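PDB 2FZ2: capsid protein from Turnip yellow mosaic virus, which self-assembles, as 180 copies, into the T=3 icosahedral capsid that encloses the single-stranded RNA genome of the virus. Local coordinates for residues 28-42 against 167-181. Residues are numbered along the deposited sequence; the frame is centred on the assembly and turned at random.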
loop_
_atom_site.group_PDB
_atom_site.type_symbol
_atom_site.label_atom_id
_atom_site.label_comp_id
_atom_site.label_asym_id
_atom_site.label_seq_id
_atom_site.Cartn_x
_atom_site.Cartn_y
_atom_site.Cartn_z
ATOM N N PRO D 28 21.676 -60.342 88.284
ATOM C CA PRO D 28 21.240 -61.692 88.627
ATOM C C PRO D 28 19.740 -61.647 88.872
ATOM O O PRO D 28 19.163 -60.577 89.111
ATOM C CB PRO D 28 22.027 -62.012 89.890
ATOM C CG PRO D 28 22.274 -60.661 90.525
ATOM C CD PRO D 28 22.001 -59.570 89.492
ATOM N N PHE D 29 19.109 -62.807 88.790
ATOM C CA PHE D 29 17.684 -62.884 88.998
ATOM C C PHE D 29 17.455 -62.636 90.470
ATOM O O PHE D 29 18.282 -63.007 91.319
ATOM C CB PHE D 29 17.144 -64.261 88.601
ATOM C CG PHE D 29 17.724 -64.797 87.327
ATOM C CD1 PHE D 29 19.093 -65.098 87.232
ATOM C CD2 PHE D 29 16.915 -64.994 86.208
ATOM C CE1 PHE D 29 19.657 -65.591 86.029
ATOM C CE2 PHE D 29 17.458 -65.486 84.994
ATOM C CZ PHE D 29 18.835 -65.785 84.905
ATOM N N THR D 30 16.324 -62.002 90.754
ATOM C CA THR D 30 15.941 -61.673 92.111
ATOM C C THR D 30 14.549 -62.170 92.388
ATOM O O THR D 30 13.690 -62.111 91.504
ATOM C CB THR D 30 15.879 -60.184 92.296
ATOM O OG1 THR D 30 16.872 -59.571 91.473
ATOM C CG2 THR D 30 16.088 -59.827 93.741
ATOM N N ILE D 31 14.330 -62.667 93.602
ATOM C CA ILE D 31 12.996 -63.096 94.006
ATOM C C ILE D 31 12.744 -62.409 95.323
ATOM O O ILE D 31 13.683 -61.984 95.991
ATOM C CB ILE D 31 12.859 -64.593 94.297
ATOM C CG1 ILE D 31 14.078 -65.070 95.056
ATOM C CG2 ILE D 31 12.590 -65.381 93.028
ATOM C CD1 ILE D 31 13.723 -66.127 96.072
ATOM N N LYS D 32 11.471 -62.311 95.687
ATOM C CA LYS D 32 11.080 -61.693 96.940
ATOM C C LYS D 32 10.446 -62.784 97.805
ATOM O O LYS D 32 9.853 -63.739 97.286
ATOM C CB LYS D 32 10.055 -60.574 96.700
ATOM C CG LYS D 32 10.590 -59.301 96.031
ATOM C CD LYS D 32 9.474 -58.236 95.811
ATOM C CE LYS D 32 9.884 -57.139 94.798
ATOM N NZ LYS D 32 8.736 -56.301 94.316
ATOM N N GLN D 33 10.591 -62.637 99.119
ATOM C CA GLN D 33 10.016 -63.557 100.088
ATOM C C GLN D 33 9.551 -62.675 101.253
ATOM O O GLN D 33 10.269 -61.767 101.669
ATOM C CB GLN D 33 11.060 -64.559 100.552
ATOM C CG GLN D 33 11.195 -65.750 99.633
ATOM C CD GLN D 33 10.206 -66.862 99.937
ATOM O OE1 GLN D 33 9.374 -66.758 100.841
ATOM N NE2 GLN D 33 10.295 -67.941 99.175
ATOM N N PRO D 34 8.332 -62.906 101.768
ATOM C CA PRO D 34 7.730 -62.154 102.870
ATOM C C PRO D 34 7.773 -62.945 104.160
ATOM O O PRO D 34 8.202 -64.088 104.154
ATOM C CB PRO D 34 6.310 -61.982 102.399
ATOM C CG PRO D 34 6.037 -63.314 101.691
ATOM C CD PRO D 34 7.380 -63.911 101.279
ATOM N N PHE D 35 7.280 -62.364 105.251
ATOM C CA PHE D 35 7.301 -63.063 106.533
ATOM C C PHE D 35 6.611 -62.308 107.656
ATOM O O PHE D 35 6.235 -61.143 107.523
ATOM C CB PHE D 35 8.733 -63.233 106.970
ATOM C CG PHE D 35 9.415 -61.922 107.189
ATOM C CD1 PHE D 35 9.552 -61.394 108.469
ATOM C CD2 PHE D 35 9.859 -61.170 106.103
ATOM C CE1 PHE D 35 10.118 -60.132 108.662
ATOM C CE2 PHE D 35 10.425 -59.912 106.287
ATOM C CZ PHE D 35 10.554 -59.393 107.570
ATOM N N GLN D 36 6.479 -62.997 108.781
ATOM C CA GLN D 36 5.931 -62.412 109.984
ATOM C C GLN D 36 6.723 -63.094 111.080
ATOM O O GLN D 36 6.830 -64.332 111.109
ATOM C CB GLN D 36 4.447 -62.709 110.142
ATOM C CG GLN D 36 3.865 -62.134 111.428
ATOM C CD GLN D 36 2.416 -61.694 111.286
ATOM O OE1 GLN D 36 1.573 -62.022 112.119
ATOM N NE2 GLN D 36 2.121 -60.942 110.225
ATOM N N SER D 37 7.324 -62.293 111.952
ATOM C CA SER D 37 8.105 -62.848 113.043
ATOM C C SER D 37 7.522 -62.399 114.357
ATOM O O SER D 37 7.206 -61.225 114.540
ATOM C CB SER D 37 9.569 -62.409 112.958
ATOM O OG SER D 37 10.404 -63.256 113.743
ATOM N N GLU D 38 7.360 -63.356 115.264
ATOM C CA GLU D 38 6.825 -63.059 116.575
ATOM C C GLU D 38 7.904 -62.264 117.268
ATOM O O GLU D 38 9.081 -62.636 117.227
ATOM C CB GLU D 38 6.547 -64.350 117.335
ATOM C CG GLU D 38 5.120 -64.835 117.169
ATOM C CD GLU D 38 4.938 -66.272 117.597
ATOM O OE1 GLU D 38 4.008 -66.932 117.075
ATOM O OE2 GLU D 38 5.727 -66.739 118.454
ATOM N N VAL D 39 7.508 -61.156 117.881
ATOM C CA VAL D 39 8.449 -60.292 118.579
ATOM C C VAL D 39 8.250 -60.333 120.079
ATOM O O VAL D 39 9.217 -60.370 120.833
ATOM C CB VAL D 39 8.298 -58.832 118.160
ATOM C CG1 VAL D 39 9.334 -58.002 118.875
ATOM C CG2 VAL D 39 8.429 -58.691 116.642
ATOM N N LEU D 40 6.995 -60.320 120.515
ATOM C CA LEU D 40 6.730 -60.343 121.939
ATOM C C LEU D 40 5.265 -60.475 122.355
ATOM O O LEU D 40 4.383 -59.849 121.765
ATOM C CB LEU D 40 7.309 -59.078 122.545
ATOM C CG LEU D 40 7.191 -58.987 124.050
ATOM C CD1 LEU D 40 7.505 -60.354 124.702
ATOM C CD2 LEU D 40 8.133 -57.905 124.508
ATOM N N PHE D 41 5.024 -61.290 123.381
ATOM C CA PHE D 41 3.682 -61.501 123.917
ATOM C C PHE D 41 3.628 -60.716 125.214
ATOM O O PHE D 41 3.885 -61.247 126.302
ATOM C CB PHE D 41 3.470 -62.973 124.199
ATOM C CG PHE D 41 3.249 -63.795 122.967
ATOM C CD1 PHE D 41 4.290 -64.040 122.087
ATOM C CD2 PHE D 41 1.999 -64.339 122.694
ATOM C CE1 PHE D 41 4.092 -64.819 120.946
ATOM C CE2 PHE D 41 1.791 -65.115 121.560
ATOM C CZ PHE D 41 2.841 -65.356 120.683
ATOM N N ALA D 42 3.269 -59.447 125.096
ATOM C CA ALA D 42 3.282 -58.564 126.248
ATOM C C ALA D 42 2.005 -58.312 126.988
ATOM O O ALA D 42 0.934 -58.795 126.619
ATOM C CB ALA D 42 3.876 -57.230 125.840
ATOM N N SER D 167 -0.989 -62.251 128.345
ATOM C CA SER D 167 -0.563 -61.228 127.394
ATOM C C SER D 167 -1.774 -60.454 126.838
ATOM O O SER D 167 -2.741 -61.063 126.370
ATOM C CB SER D 167 0.245 -61.921 126.291
ATOM O OG SER D 167 0.509 -63.287 126.659
ATOM N N THR D 168 -1.730 -59.121 126.936
ATOM C CA THR D 168 -2.821 -58.267 126.466
ATOM C C THR D 168 -2.656 -57.971 125.010
ATOM O O THR D 168 -3.569 -57.464 124.361
ATOM C CB THR D 168 -2.854 -56.894 127.116
ATOM O OG1 THR D 168 -1.607 -56.241 126.867
ATOM C CG2 THR D 168 -3.159 -56.994 128.600
ATOM N N CYS D 169 -1.477 -58.238 124.491
ATOM C CA CYS D 169 -1.273 -57.985 123.087
ATOM C C CYS D 169 -0.020 -58.638 122.550
ATOM O O CYS D 169 0.953 -58.890 123.279
ATOM C CB CYS D 169 -1.236 -56.485 122.826
ATOM S SG CYS D 169 0.219 -55.704 123.498
ATOM N N ILE D 170 -0.075 -58.907 121.253
ATOM C CA ILE D 170 1.002 -59.544 120.536
ATOM C C ILE D 170 1.671 -58.601 119.591
ATOM O O ILE D 170 1.014 -57.844 118.869
ATOM C CB ILE D 170 0.499 -60.665 119.696
ATOM C CG1 ILE D 170 -0.705 -61.302 120.384
ATOM C CG2 ILE D 170 1.636 -61.605 119.395
ATOM C CD1 ILE D 170 -0.445 -62.662 120.919
ATOM N N ILE D 171 2.990 -58.663 119.573
ATOM C CA ILE D 171 3.700 -57.803 118.686
ATOM C C ILE D 171 4.482 -58.621 117.721
ATOM O O ILE D 171 5.326 -59.418 118.105
ATOM C CB ILE D 171 4.624 -56.902 119.430
ATOM C CG1 ILE D 171 3.806 -55.790 120.074
ATOM C CG2 ILE D 171 5.628 -56.306 118.462
ATOM C CD1 ILE D 171 4.010 -55.667 121.539
ATOM N N THR D 172 4.163 -58.432 116.456
ATOM C CA THR D 172 4.838 -59.135 115.404
ATOM C C THR D 172 5.357 -58.085 114.482
ATOM O O THR D 172 4.833 -56.975 114.390
ATOM C CB THR D 172 3.897 -60.026 114.583
ATOM O OG1 THR D 172 3.337 -59.272 113.495
ATOM C CG2 THR D 172 2.795 -60.539 115.450
ATOM N N VAL D 173 6.409 -58.452 113.795
ATOM C CA VAL D 173 6.978 -57.566 112.850
ATOM C C VAL D 173 6.862 -58.364 111.568
ATOM O O VAL D 173 6.991 -59.585 111.576
ATOM C CB VAL D 173 8.408 -57.289 113.216
ATOM C CG1 VAL D 173 9.306 -58.295 112.569
ATOM C CG2 VAL D 173 8.762 -55.882 112.810
ATOM N N SER D 174 6.585 -57.687 110.472
ATOM C CA SER D 174 6.448 -58.378 109.213
ATOM C C SER D 174 6.970 -57.481 108.115
ATOM O O SER D 174 7.191 -56.281 108.310
ATOM C CB SER D 174 4.981 -58.723 108.973
ATOM O OG SER D 174 4.221 -58.406 110.132
ATOM N N GLY D 175 7.174 -58.080 106.956
ATOM C CA GLY D 175 7.679 -57.348 105.817
ATOM C C GLY D 175 8.059 -58.349 104.745
ATOM O O GLY D 175 7.710 -59.533 104.820
ATOM N N THR D 176 8.780 -57.886 103.740
ATOM C CA THR D 176 9.191 -58.764 102.664
ATOM C C THR D 176 10.569 -58.316 102.181
ATOM O O THR D 176 10.888 -57.121 102.206
ATOM C CB THR D 176 8.139 -58.744 101.507
ATOM O OG1 THR D 176 8.780 -58.424 100.269
ATOM C CG2 THR D 176 7.035 -57.718 101.790
ATOM N N LEU D 177 11.402 -59.265 101.769
ATOM C CA LEU D 177 12.740 -58.910 101.307
ATOM C C LEU D 177 13.081 -59.511 99.945
ATOM O O LEU D 177 12.490 -60.507 99.528
ATOM C CB LEU D 177 13.783 -59.325 102.359
ATOM C CG LEU D 177 13.410 -60.546 103.186
ATOM C CD1 LEU D 177 13.498 -61.700 102.268
ATOM C CD2 LEU D 177 14.314 -60.762 104.362
ATOM N N SER D 178 14.017 -58.878 99.246
ATOM C CA SER D 178 14.448 -59.347 97.939
ATOM C C SER D 178 15.833 -59.961 98.073
ATOM O O SER D 178 16.642 -59.524 98.887
ATOM C CB SER D 178 14.516 -58.185 96.954
ATOM O OG SER D 178 15.857 -57.730 96.833
ATOM N N MET D 179 16.126 -60.969 97.270
ATOM C CA MET D 179 17.436 -61.578 97.354
ATOM C C MET D 179 17.892 -62.117 96.020
ATOM O O MET D 179 17.080 -62.343 95.112
ATOM C CB MET D 179 17.425 -62.703 98.380
ATOM C CG MET D 179 16.140 -63.491 98.411
ATOM S SD MET D 179 15.811 -64.063 100.077
ATOM C CE MET D 179 15.284 -65.756 99.776
ATOM N N HIS D 180 19.202 -62.307 95.906
ATOM C CA HIS D 180 19.785 -62.842 94.695
ATOM C C HIS D 180 21.157 -63.417 94.982
ATOM O O HIS D 180 21.609 -63.420 96.135
ATOM C CB HIS D 180 19.857 -61.762 93.607
ATOM C CG HIS D 180 20.712 -60.578 93.954
ATOM N ND1 HIS D 180 21.637 -60.587 94.974
ATOM C CD2 HIS D 180 20.805 -59.356 93.374
ATOM C CE1 HIS D 180 22.264 -59.423 95.004
ATOM N NE2 HIS D 180 21.779 -58.659 94.045
ATOM N N SER D 181 21.799 -63.923 93.931
ATOM C CA SER D 181 23.135 -64.502 94.040
ATOM C C SER D 181 23.174 -65.653 95.033
ATOM O O SER D 181 23.228 -65.449 96.242
ATOM C CB SER D 181 24.144 -63.430 94.451
ATOM O OG SER D 181 24.051 -62.283 93.618
#
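From Ile-31 paired with Met-179 to Ala-42 paired with Cys-169, strands 30-42 and 169-180 run antiparallel, their axes at 158° and 4.5 Å apart at closest. The register slips by one residue at a classic beta bulge: Ile-171 O accepts from both Val-39 N (2.8 Å) and Leu-40 N (3.1 Å). A second classic bulge sets Thr-168 and Cys-169 against Ala-42, where the bond from Thr-168 N to Ala-42 O is weak. Within the first bulge, the CB of Val-39 is directed toward the partner strand, and its side chain meets Ile-171 and Val-173, with Val-39 CG2 3.7 Å from Val-173 CB. Phe-35 has CG between its backbone N and carbonyl carbon (chi1 62°), which folds the ring back over the chain opposite; one face covers Gly-175 N, offset toward the rim, where glycine presents no side chain. The same sheet face carries Leu-177 and Gln-33, and helix 57-63 packs against all three. Such a long pair in the larger sheet fits the jelly-roll beta-sandwich of tymovirus coat proteins; strand 66-80 flanks 169-180 on its other edge, through backbone bonds such as Ile-170 with His-79. On the reverse face, Phe-41 and Ile-170 lie side by side: Ile-170 CG2 sits over the ring centre, 4.1 Å from the Phe-41 centroid and 9° off the normal, a CH-pi contact. Gln-36 CG lies 3.8 Å from Thr-172 CB, and Tyr-111 of a neighbouring subunit packs on Gln-36, Pro-34 and Thr-176. Near the other end, Pro-28 CG approaches His-180 CD2 at 3.5 Å, while the His-180 imidazole also meets the ring of His-68, the two planes nearly perpendicular.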